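KP6 killer toxin subunit beta (Ustilago maydis virus P6, PDB 4GVB) forms, with the alpha subunit, a secreted non-covalent heterodimeric antifungal toxin that kills sensitive fungal cells once alpha has recognised receptors on them. Local coordinates at residues A23-A28 with G58-A63. Sequence-based numbering, arbitrary orientation.
Sequences AVTRAA and GQFYQA
Ala28 and Ala63 bring two helices of the beta subunit together: the axes of segments 23-28 and 58-63 pass 9.9 Å apart, their directions 119° from parallel, and the Ala28 CA lies 4.9 Å from the Ala63 CA. No hydrogen bond links the segments; they bury 187 Å² between them, and the side-chain contacts are between carbon atoms. Each alanine CA-CB bond points toward the other helix, and the two methyls pass alongside each other, Ala28 CB 3.6 Å from Ala63 CB; their small size is consistent with the near approach of the backbones. Phe60 packs beside this pair. With CG anti to the backbone N (chi1 -159°), its ring is carried across toward helix 22-29, and CZ stands 4.0 Å from Ala28 CB, which approaches obliquely. Thr25 meets the same end of the ring at its edge, CG2 lying near the ring plane and 3.9 Å from Phe60 CZ; the two side chains cross at about a right angle. The threonine chi1 of -52° turns this methyl to the ring and leaves OG1 to bond Cys11 N, tying the helix to strand 7-13, and Leu21 O one turn back. That strand, paired antiparallel with 70-76, lines the junction: Cys11, disulfide-bonded to Cys64 just beyond Ala63, touches Ala28 and Phe60. Tyr39 of strand 38-39 touches Thr25, while Val24 packs on Leu68 of the alpha subunit.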
ATOM      1  N   ALA B  23       4.708   0.622  -7.534  1.00 21.52           N
ATOM      2  CA  ALA B  23       4.163  -0.356  -6.602  1.00 20.38           C
ATOM      3  C   ALA B  23       2.939   0.195  -5.870  1.00 20.39           C
ATOM      4  O   ALA B  23       2.012  -0.548  -5.508  1.00 18.04           O
ATOM      5  CB  ALA B  23       5.233  -0.790  -5.625  1.00 23.80           C
ATOM      6  N   VAL B  24       2.939   1.504  -5.660  1.00 20.80           N
ATOM      7  CA  VAL B  24       1.799   2.179  -5.047  1.00 18.00           C
ATOM      8  C   VAL B  24       0.615   2.151  -6.014  1.00 15.61           C
ATOM      9  O   VAL B  24      -0.514   1.815  -5.645  1.00 15.77           O
ATOM     10  CB  VAL B  24       2.164   3.639  -4.666  1.00 16.86           C
ATOM     11  CG1 VAL B  24       1.009   4.299  -3.949  1.00 15.85           C
ATOM     12  CG2 VAL B  24       3.410   3.659  -3.765  1.00 18.02           C
ATOM     13  N   THR B  25       0.875   2.512  -7.272  1.00 17.79           N
ATOM     14  CA  THR B  25      -0.152   2.411  -8.298  1.00 14.16           C
ATOM     15  C   THR B  25      -0.701   0.974  -8.393  1.00 16.69           C
ATOM     16  O   THR B  25      -1.913   0.777  -8.443  1.00 16.59           O
ATOM     17  CB  THR B  25       0.370   2.858  -9.681  1.00 15.84           C
ATOM     18  OG1 THR B  25       0.980   4.158  -9.573  1.00 19.13           O
ATOM     19  CG2 THR B  25      -0.757   2.929 -10.655  1.00 17.43           C
ATOM     20  N   ARG B  26       0.199  -0.010  -8.446  1.00 16.50           N
ATOM     21  CA  ARG B  26      -0.202  -1.412  -8.505  1.00 19.95           C
ATOM     22  C   ARG B  26      -1.127  -1.779  -7.331  1.00 20.64           C
ATOM     23  O   ARG B  26      -2.147  -2.453  -7.502  1.00 18.69           O
ATOM     24  CB  ARG B  26       1.048  -2.303  -8.525  1.00 20.93           C
ATOM     25  CG  ARG B  26       0.780  -3.776  -8.420  1.00 34.86           C
ATOM     26  CD  ARG B  26       2.061  -4.578  -8.667  1.00 35.75           C
ATOM     27  NE  ARG B  26       2.786  -4.092  -9.841  1.00 32.56           N
ATOM     28  CZ  ARG B  26       3.974  -3.507  -9.791  1.00 30.69           C
ATOM     29  NH1 ARG B  26       4.574  -3.338  -8.618  1.00 39.13           N
ATOM     30  NH2 ARG B  26       4.560  -3.096 -10.907  1.00 31.60           N
ATOM     31  N   ALA B  27      -0.772  -1.324  -6.135  1.00 22.41           N
ATOM     32  CA  ALA B  27      -1.564  -1.655  -4.949  1.00 22.18           C
ATOM     33  C   ALA B  27      -2.933  -0.995  -5.021  1.00 23.25           C
ATOM     34  O   ALA B  27      -3.953  -1.608  -4.726  1.00 22.87           O
ATOM     35  CB  ALA B  27      -0.827  -1.233  -3.679  1.00 24.06           C
ATOM     36  N   ALA B  28      -2.954   0.267  -5.435  1.00 18.69           N
ATOM     37  CA  ALA B  28      -4.203   1.013  -5.524  1.00 22.88           C
ATOM     38  C   ALA B  28      -5.121   0.441  -6.592  1.00 21.92           C
ATOM     39  O   ALA B  28      -6.340   0.424  -6.427  1.00 25.62           O
ATOM     40  CB  ALA B  28      -3.913   2.492  -5.797  1.00 20.89           C
ATOM     41  N   GLY B  58     -11.455  10.542  -8.283  1.00 23.43           N
ATOM     42  CA  GLY B  58     -11.529  10.740  -6.847  1.00 24.22           C
ATOM     43  C   GLY B  58     -11.312   9.466  -6.045  1.00 26.47           C
ATOM     44  O   GLY B  58     -10.638   9.472  -5.016  1.00 20.25           O
ATOM     45  N   GLN B  59     -11.904   8.371  -6.512  1.00 27.89           N
ATOM     46  CA  GLN B  59     -11.719   7.064  -5.888  1.00 27.48           C
ATOM     47  C   GLN B  59     -10.253   6.642  -5.911  1.00 25.34           C
ATOM     48  O   GLN B  59      -9.719   6.153  -4.909  1.00 28.66           O
ATOM     49  CB  GLN B  59     -12.568   6.012  -6.604  1.00 28.71           C
ATOM     50  CG  GLN B  59     -14.081   6.218  -6.472  1.00 32.37           C
ATOM     51  CD  GLN B  59     -14.872   5.245  -7.329  1.00 33.73           C
ATOM     52  OE1 GLN B  59     -14.470   4.917  -8.450  1.00 34.47           O
ATOM     53  NE2 GLN B  59     -16.001   4.774  -6.805  1.00 41.25           N
ATOM     54  N   PHE B  60      -9.605   6.820  -7.057  1.00 24.84           N
ATOM     55  CA  PHE B  60      -8.207   6.433  -7.197  1.00 22.65           C
ATOM     56  C   PHE B  60      -7.301   7.228  -6.279  1.00 24.12           C
ATOM     57  O   PHE B  60      -6.339   6.684  -5.732  1.00 24.55           O
ATOM     58  CB  PHE B  60      -7.722   6.562  -8.637  1.00 23.11           C
ATOM     59  CG  PHE B  60      -6.509   5.735  -8.923  1.00 19.22           C
ATOM     60  CD1 PHE B  60      -6.631   4.378  -9.126  1.00 21.83           C
ATOM     61  CD2 PHE B  60      -5.242   6.305  -8.942  1.00 21.96           C
ATOM     62  CE1 PHE B  60      -5.521   3.597  -9.372  1.00 20.02           C
ATOM     63  CE2 PHE B  60      -4.134   5.527  -9.190  1.00 20.21           C
ATOM     64  CZ  PHE B  60      -4.278   4.168  -9.406  1.00 19.58           C
ATOM     65  N   TYR B  61      -7.597   8.517  -6.126  1.00 20.84           N
ATOM     66  CA  TYR B  61      -6.848   9.375  -5.212  1.00 24.98           C
ATOM     67  C   TYR B  61      -6.872   8.819  -3.791  1.00 20.15           C
ATOM     68  O   TYR B  61      -5.850   8.783  -3.103  1.00 23.42           O
ATOM     69  CB  TYR B  61      -7.408  10.808  -5.225  1.00 23.53           C
ATOM     70  CG  TYR B  61      -6.674  11.767  -4.312  1.00 20.62           C
ATOM     71  CD1 TYR B  61      -7.144  12.041  -3.030  1.00 24.20           C
ATOM     72  CD2 TYR B  61      -5.507  12.394  -4.731  1.00 21.24           C
ATOM     73  CE1 TYR B  61      -6.468  12.922  -2.197  1.00 27.83           C
ATOM     74  CE2 TYR B  61      -4.824  13.266  -3.907  1.00 26.20           C
ATOM     75  CZ  TYR B  61      -5.306  13.524  -2.638  1.00 25.03           C
ATOM     76  OH  TYR B  61      -4.623  14.392  -1.818  1.00 29.53           O
ATOM     77  N   GLN B  62      -8.053   8.420  -3.340  1.00 26.47           N
ATOM     78  CA  GLN B  62      -8.184   7.819  -2.014  1.00 25.32           C
ATOM     79  C   GLN B  62      -7.348   6.537  -1.956  1.00 29.75           C
ATOM     80  O   GLN B  62      -6.656   6.276  -0.967  1.00 26.09           O
ATOM     81  CB  GLN B  62      -9.648   7.502  -1.717  1.00 27.50           C
ATOM     82  CG  GLN B  62      -9.869   6.857  -0.357  1.00 37.40           C
ATOM     83  CD  GLN B  62     -11.339   6.766   0.024  1.00 45.39           C
ATOM     84  OE1 GLN B  62     -12.218   7.229  -0.710  1.00 49.59           O
ATOM     85  NE2 GLN B  62     -11.613   6.169   1.180  1.00 40.10           N
ATOM     86  N   ALA B  63      -7.416   5.745  -3.029  1.00 27.13           N
ATOM     87  CA  ALA B  63      -6.657   4.491  -3.129  1.00 27.22           C
ATOM     88  C   ALA B  63      -5.148   4.709  -2.971  1.00 25.78           C
ATOM     89  O   ALA B  63      -4.488   4.037  -2.174  1.00 26.72           O
ATOM     90  CB  ALA B  63      -6.962   3.781  -4.446  1.00 23.83           C
TER